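Local coordinates for M32 carboxypeptidase (Chitinophagaceae bacterium, PDB 7A03), which is an M32-family metallocarboxypeptidase that probably removes amino acids from the C-terminal end of peptides, at residues 143-146 with 147-150; 359-362 with 363-367; 368-371 with 372-376. All coordinates share one frame; numbering follows the deposited sequence. Where two conformers were deposited one is given.

Contact 1 (143-146 with 147-150); sequences KRKE and TTVL
T147 turns its hydroxyl back onto R144, in the last two turns of helix 129-150. Its backbone N donates to K143 O as in any alpha-helix. With chi1 at 75°, OG1 sits between the backbone N and the carbonyl carbon, and from there it reaches R144 O at 2.6 Å. That bond lies in the carbonyl plane, on a lone pair. R144 O also accepts T148 N, at 3.1 Å, and so holds two donors. T147 CG2 lies 3.1 Å from K143 O. The T147 side chain packs on L160 of helix 157-164. T148 repeats the hydroxyl bond one residue on. Its OG1 donates to K145 O at 2.6 Å, tilted 23° from the carbonyl plane, and V149 N is the second donor to that oxygen. L150 N donates to E146 O at 2.8 Å. The L150 and E146 side chains run alongside each other, with L150 CD1 3.9 Å from E146 CG. The extended glutamate reaches Y101 OH through OE2. K143 NZ bonds G414 O and also forms a salt bridge with E146 OE1, 3.0 Å away, on the syn lone pair of that oxygen.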
loop_
_atom_site.group_PDB
_atom_site.type_symbol
_atom_site.label_atom_id
_atom_site.label_comp_id
_atom_site.label_asym_id
_atom_site.label_seq_id
_atom_site.Cartn_x
_atom_site.Cartn_y
_atom_site.Cartn_z
ATOM N N LYS A 143 10.819 -10.576 17.193
ATOM C CA LYS A 143 10.504 -10.893 15.804
ATOM C C LYS A 143 11.305 -12.094 15.323
ATOM O O LYS A 143 10.806 -12.915 14.544
ATOM C CB LYS A 143 10.767 -9.670 14.924
ATOM C CG LYS A 143 9.703 -8.610 15.036
ATOM C CD LYS A 143 8.459 -9.021 14.253
ATOM C CE LYS A 143 7.194 -8.501 14.888
ATOM N NZ LYS A 143 6.071 -8.783 13.957
ATOM N N ARG A 144 12.553 -12.223 15.782
ATOM C CA ARG A 144 13.323 -13.415 15.433
ATOM C C ARG A 144 12.708 -14.672 16.049
ATOM O O ARG A 144 12.555 -15.705 15.365
ATOM C CB ARG A 144 14.793 -13.233 15.821
ATOM C CG ARG A 144 15.369 -11.912 15.283
ATOM C CD ARG A 144 16.831 -11.745 15.632
ATOM N NE ARG A 144 17.611 -12.874 15.152
ATOM C CZ ARG A 144 18.858 -13.128 15.527
ATOM N NH1 ARG A 144 19.468 -12.322 16.384
ATOM N NH2 ARG A 144 19.490 -14.183 15.038
ATOM N N LYS A 145 12.299 -14.584 17.326
ATOM C CA LYS A 145 11.532 -15.688 17.916
ATOM C C LYS A 145 10.310 -16.026 17.058
ATOM O O LYS A 145 10.011 -17.205 16.803
ATOM C CB LYS A 145 11.104 -15.344 19.349
ATOM C CG LYS A 145 12.129 -15.675 20.413
ATOM C CD LYS A 145 12.136 -17.172 20.729
ATOM C CE LYS A 145 13.186 -17.523 21.783
ATOM N NZ LYS A 145 13.081 -16.682 23.008
ATOM N N GLU A 146 9.613 -14.995 16.579
ATOM C CA GLU A 146 8.433 -15.206 15.753
ATOM C C GLU A 146 8.782 -15.925 14.454
ATOM O O GLU A 146 8.000 -16.752 13.969
ATOM C CB GLU A 146 7.767 -13.862 15.463
ATOM C CG GLU A 146 6.382 -13.969 14.835
ATOM C CD GLU A 146 5.724 -12.630 14.678
ATOM O OE1 GLU A 146 6.419 -11.599 14.801
ATOM O OE2 GLU A 146 4.502 -12.604 14.443
ATOM N N THR A 147 9.932 -15.606 13.853
ATOM C CA THR A 147 10.323 -16.345 12.656
ATOM C C THR A 147 10.460 -17.829 12.959
ATOM O O THR A 147 10.048 -18.681 12.154
ATOM C CB THR A 147 11.615 -15.813 12.019
ATOM O OG1 THR A 147 12.764 -16.219 12.785
ATOM C CG2 THR A 147 11.588 -14.304 11.869
ATOM N N THR A 148 11.035 -18.164 14.119
ATOM C CA THR A 148 11.138 -19.592 14.436
ATOM C C THR A 148 9.770 -20.225 14.704
ATOM O O THR A 148 9.556 -21.398 14.382
ATOM C CB THR A 148 12.130 -19.860 15.571
ATOM O OG1 THR A 148 11.765 -19.104 16.730
ATOM C CG2 THR A 148 13.540 -19.476 15.145
ATOM N N VAL A 149 8.833 -19.465 15.277
ATOM C CA VAL A 149 7.484 -19.985 15.514
ATOM C C VAL A 149 6.727 -20.198 14.200
ATOM O O VAL A 149 6.020 -21.198 14.028
ATOM C CB VAL A 149 6.722 -19.067 16.488
ATOM C CG1 VAL A 149 5.210 -19.286 16.394
ATOM C CG2 VAL A 149 7.220 -19.273 17.906
ATOM N N LEU A 150 6.852 -19.261 13.258
ATOM C CA LEU A 150 6.117 -19.359 11.999
ATOM C C LEU A 150 6.704 -20.414 11.075
ATOM O O LEU A 150 5.964 -21.040 10.307
ATOM C CB LEU A 150 6.108 -18.004 11.290
ATOM C CG LEU A 150 5.258 -16.905 11.924
ATOM C CD1 LEU A 150 5.684 -15.545 11.391
ATOM C CD2 LEU A 150 3.808 -17.166 11.599
#

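Contact 2 (359-362 with 363-367)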
loop_
_atom_site.group_PDB
_atom_site.type_symbol
_atom_site.label_atom_id
_atom_site.label_comp_id
_atom_site.label_asym_id
_atom_site.label_seq_id
_atom_site.Cartn_x
_atom_site.Cartn_y
_atom_site.Cartn_z
ATOM N N HIS A 359 11.963 3.807 -4.559
ATOM C CA HIS A 359 12.339 2.410 -4.430
ATOM C C HIS A 359 13.692 2.224 -3.765
ATOM O O HIS A 359 13.914 1.193 -3.122
ATOM C CB HIS A 359 12.152 1.710 -5.773
ATOM C CG HIS A 359 10.785 1.951 -6.326
ATOM N ND1 HIS A 359 9.658 1.393 -5.755
ATOM C CD2 HIS A 359 10.346 2.767 -7.314
ATOM C CE1 HIS A 359 8.585 1.830 -6.394
ATOM N NE2 HIS A 359 8.973 2.659 -7.348
ATOM N N PHE A 360 14.557 3.241 -3.799
ATOM C CA PHE A 360 15.759 3.151 -2.977
ATOM C C PHE A 360 15.413 3.200 -1.495
ATOM O O PHE A 360 15.955 2.413 -0.702
ATOM C CB PHE A 360 16.766 4.220 -3.372
ATOM C CG PHE A 360 17.418 3.951 -4.698
ATOM C CD1 PHE A 360 16.798 4.334 -5.878
ATOM C CD2 PHE A 360 18.610 3.253 -4.768
ATOM C CE1 PHE A 360 17.386 4.058 -7.104
ATOM C CE2 PHE A 360 19.195 2.979 -5.982
ATOM C CZ PHE A 360 18.584 3.379 -7.145
ATOM N N HIS A 361 14.472 4.076 -1.119
ATOM C CA HIS A 361 13.983 4.084 0.260
ATOM C C HIS A 361 13.536 2.682 0.658
ATOM O O HIS A 361 13.933 2.154 1.710
ATOM C CB HIS A 361 12.822 5.073 0.401
ATOM C CG HIS A 361 13.199 6.512 0.195
ATOM N ND1 HIS A 361 13.623 7.338 1.222
ATOM C CD2 HIS A 361 13.165 7.285 -0.915
ATOM C CE1 HIS A 361 13.865 8.545 0.741
ATOM N NE2 HIS A 361 13.596 8.540 -0.553
ATOM N N ILE A 362 12.784 2.021 -0.229
ATOM C CA ILE A 362 12.279 0.708 0.151
ATOM C C ILE A 362 13.434 -0.267 0.226
ATOM O O ILE A 362 13.526 -1.083 1.159
ATOM C CB ILE A 362 11.177 0.239 -0.816
ATOM C CG1 ILE A 362 9.982 1.191 -0.786
ATOM C CG2 ILE A 362 10.727 -1.178 -0.491
ATOM C CD1 ILE A 362 9.204 1.173 0.530
ATOM N N MET A 363 14.360 -0.174 -0.727
ATOM C CA MET A 363 15.468 -1.115 -0.748
ATOM C C MET A 363 16.274 -1.013 0.536
ATOM O O MET A 363 16.646 -2.038 1.133
ATOM C CB MET A 363 16.347 -0.845 -1.961
ATOM C CG MET A 363 17.394 -1.908 -2.210
ATOM S SD MET A 363 18.444 -1.425 -3.579
ATOM C CE MET A 363 19.373 -0.095 -2.825
ATOM N N ILE A 364 16.483 0.217 1.020
ATOM C CA ILE A 364 17.290 0.386 2.220
ATOM C C ILE A 364 16.593 -0.279 3.395
ATOM O O ILE A 364 17.204 -1.070 4.130
ATOM C CB ILE A 364 17.583 1.876 2.462
ATOM C CG1 ILE A 364 18.582 2.370 1.412
ATOM C CG2 ILE A 364 18.112 2.075 3.875
ATOM C CD1 ILE A 364 18.595 3.865 1.248
ATOM N N ARG A 365 15.275 -0.068 3.509
ATOM C CA ARG A 365 14.538 -0.692 4.602
ATOM C C ARG A 365 14.587 -2.206 4.466
ATOM O O ARG A 365 14.814 -2.930 5.455
ATOM C CB ARG A 365 13.102 -0.158 4.637
ATOM C CG ARG A 365 13.022 1.297 5.133
ATOM C CD ARG A 365 11.792 2.018 4.576
ATOM N NE ARG A 365 11.646 3.394 5.056
ATOM C CZ ARG A 365 12.436 4.413 4.700
ATOM N NH1 ARG A 365 13.445 4.223 3.864
ATOM N NH2 ARG A 365 12.216 5.637 5.169
ATOM N N TYR A 366 14.490 -2.698 3.225
ATOM C CA TYR A 366 14.538 -4.137 3.030
ATOM C C TYR A 366 15.874 -4.686 3.514
ATOM O O TYR A 366 15.921 -5.621 4.332
ATOM C CB TYR A 366 14.246 -4.470 1.563
ATOM C CG TYR A 366 14.578 -5.870 1.157
ATOM C CD1 TYR A 366 13.757 -6.936 1.498
ATOM C CD2 TYR A 366 15.720 -6.130 0.411
ATOM C CE1 TYR A 366 14.081 -8.216 1.130
ATOM C CE2 TYR A 366 16.047 -7.427 0.025
ATOM C CZ TYR A 366 15.209 -8.461 0.394
ATOM O OH TYR A 366 15.493 -9.753 0.031
ATOM N N GLU A 367 16.977 -4.042 3.110
ATOM C CA GLU A 367 18.265 -4.620 3.472
ATOM C C GLU A 367 18.441 -4.577 4.976
ATOM O O GLU A 367 18.860 -5.571 5.593
ATOM C CB GLU A 367 19.429 -3.931 2.754
ATOM C CG GLU A 367 19.316 -3.902 1.228
ATOM C CD GLU A 367 19.416 -5.271 0.562
ATOM O OE1 GLU A 367 19.896 -6.235 1.199
ATOM O OE2 GLU A 367 19.015 -5.376 -0.620
#
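H361 and R365 lie side by side, one helical turn apart, and point the same way. The imidazole and guanidinium planes are 62° apart. R365 NH1 comes to the edge of the H361 ring, near the ring plane, and lies 3.6 Å from H361 CB. It also bends back to the main chain and donates to H361 O at 3.0 Å. This bond comes from above the carbonyl plane, 48° out of it, and uses no lone pair. R365 N donates to the same oxygen at 3.2 Å from the opposite face. H361 O is thus held from both faces by one residue. The arginine chain is extended from CG to NE and runs beside this carbonyl, with R365 CD 3.6 Å from H361 O. Y390 OH bonds both H361 ND1 and R365 NH1, which ties the two side chains together at their polar ends. A salt bridge from R365 NE to D408 and a cation-pi contact with F419 further fix the guanidinium.

All of this belongs to helix 358-374, whose touching residues here are buried in the largely helical M32 carboxypeptidase fold, with F360 packing on L184, S185 and L188 of helix 170-192. F360 and M363 also point the same way. M363 has two conformers, so its contact with the ring is tentative. In one of them a bend at chi3 (71°) brings M363 CE obliquely to the F360 ring, 3.9 Å from F360 CD2. I364 lays CG1 3.4 Å from F360 O, while its N donates to that oxygen at 2.8 Å. Y366 N donates to I362 O at 2.8 Å, and the Y366 ring leads away from I362.

Contact 3 (368-371 with 372-376)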
loop_
_atom_site.group_PDB
_atom_site.type_symbol
_atom_site.label_atom_id
_atom_site.label_comp_id
_atom_site.label_asym_id
_atom_site.label_seq_id
_atom_site.Cartn_x
_atom_site.Cartn_y
_atom_site.Cartn_z
ATOM N N ILE A 368 18.004 -3.478 5.594
ATOM C CA ILE A 368 18.175 -3.347 7.030
ATOM C C ILE A 368 17.331 -4.386 7.740
ATOM O O ILE A 368 17.820 -5.102 8.626
ATOM C CB ILE A 368 17.855 -1.911 7.475
ATOM C CG1 ILE A 368 19.023 -0.992 7.126
ATOM C CG2 ILE A 368 17.523 -1.864 8.968
ATOM C CD1 ILE A 368 18.712 0.461 7.291
ATOM N N GLU A 369 16.073 -4.549 7.307
ATOM C CA GLU A 369 15.238 -5.523 7.992
ATOM C C GLU A 369 15.828 -6.903 7.834
ATOM O O GLU A 369 15.898 -7.676 8.805
ATOM C CB GLU A 369 13.800 -5.484 7.487
ATOM C CG GLU A 369 13.021 -4.323 8.038
ATOM C CD GLU A 369 11.593 -4.316 7.591
ATOM O OE1 GLU A 369 11.149 -5.327 7.008
ATOM O OE2 GLU A 369 10.919 -3.297 7.825
ATOM N N LYS A 370 16.352 -7.191 6.640
ATOM C CA LYS A 370 16.867 -8.524 6.383
ATOM C C LYS A 370 18.049 -8.804 7.289
ATOM O O LYS A 370 18.198 -9.926 7.789
ATOM C CB LYS A 370 17.247 -8.646 4.905
ATOM C CG LYS A 370 17.767 -10.018 4.501
ATOM C CD LYS A 370 18.066 -10.083 3.002
ATOM C CE LYS A 370 18.868 -8.879 2.543
ATOM N NZ LYS A 370 19.473 -9.088 1.200
ATOM N N GLY A 371 18.851 -7.770 7.573
ATOM C CA GLY A 371 19.983 -7.944 8.462
ATOM C C GLY A 371 19.583 -7.973 9.917
ATOM O O GLY A 371 20.202 -8.684 10.715
ATOM N N LEU A 372 18.546 -7.218 10.284
ATOM C CA LEU A 372 18.103 -7.237 11.675
ATOM C C LEU A 372 17.554 -8.605 12.036
ATOM O O LEU A 372 17.797 -9.115 13.140
ATOM C CB LEU A 372 17.047 -6.160 11.913
ATOM C CG LEU A 372 17.528 -4.704 11.912
ATOM C CD1 LEU A 372 16.337 -3.763 11.998
ATOM C CD2 LEU A 372 18.507 -4.430 13.051
ATOM N N ILE A 373 16.849 -9.232 11.096
ATOM C CA ILE A 373 16.166 -10.484 11.389
ATOM C C ILE A 373 17.102 -11.684 11.273
ATOM O O ILE A 373 16.920 -12.683 11.979
ATOM C CB ILE A 373 14.901 -10.605 10.522
ATOM C CG1 ILE A 373 13.958 -9.437 10.823
ATOM C CG2 ILE A 373 14.195 -11.925 10.775
ATOM C CD1 ILE A 373 13.534 -9.349 12.290
ATOM N N ASP A 374 18.110 -11.624 10.400
ATOM C CA ASP A 374 19.068 -12.723 10.341
ATOM C C ASP A 374 20.187 -12.601 11.367
ATOM O O ASP A 374 20.921 -13.573 11.578
ATOM C CB ASP A 374 19.582 -12.981 8.913
ATOM C CG ASP A 374 20.529 -11.899 8.393
ATOM O OD1 ASP A 374 21.081 -11.104 9.183
ATOM O OD2 ASP A 374 20.731 -11.855 7.159
ATOM N N GLY A 375 20.316 -11.450 12.020
ATOM C CA GLY A 375 21.340 -11.236 13.015
ATOM C C GLY A 375 22.602 -10.578 12.508
ATOM O O GLY A 375 23.512 -10.326 13.308
ATOM N N SER A 376 22.691 -10.284 11.211
ATOM C CA SER A 376 23.917 -9.722 10.659
ATOM C C SER A 376 24.024 -8.221 10.879
ATOM O O SER A 376 25.128 -7.674 10.808
ATOM C CB SER A 376 24.036 -10.052 9.170
ATOM O OG SER A 376 23.078 -9.332 8.414
#
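I368 and L372 point the same way along one side of the helix, with I368 CG2 3.8 Å from L372 CD1. I368 O accepts L372 N at 2.8 Å, and L372 CG lies close by, 3.3 Å from the same oxygen. E369 O takes I373 N at 2.9 Å, and I373 CG1 lies beside that carbonyl. The E369 carboxylate bonds Y157, W411 and the backbone of G417. K370 O accepts D374 N at 3.1 Å. The K370 side chain runs off to E367 and D174, while D374 sets its carboxylate beside the carbonyls of K370 and G371 and is bonded through OD2 to H155 NE2. Chi1 of D374 is 72°, which puts CG between its own N and carbonyl carbon, 3.1 Å from K370 O. G371 has no side chain, and S376 OG comes within 3.4 Å of its CA. G375 N gives G371 O a weak bond, and the backbone of G371 is also bonded to I377. D374 OD1 accepts both S376 N, at 2.7 Å, and S376 OG. Together these mark a helix C-terminus, where G375 leaves the helix at positive phi and D374 closes an Asx turn.

In the fold
Contact 1 comes first in the chain, at the C-terminal end of helix 129-150. Contacts 2 and 3 follow later and adjoin each other on helix 358-374. All three are local and lie in series. None closes a long loop, and none nests in or crosses another. Contact 2 lies nearer the centre of the chain, and contact 3 takes the same helix out to its C-terminal end. There it meets contact 1, where T147 CG2 lies 3.7 Å from I373 CG2 and R144 passes close to the backbone of I373. Contacts 1 and 2 do not touch. Helix 358-374 thus runs between the end of helix 129-150 and helices 170-192, 382-394 and 420-439, which pack round contact 2.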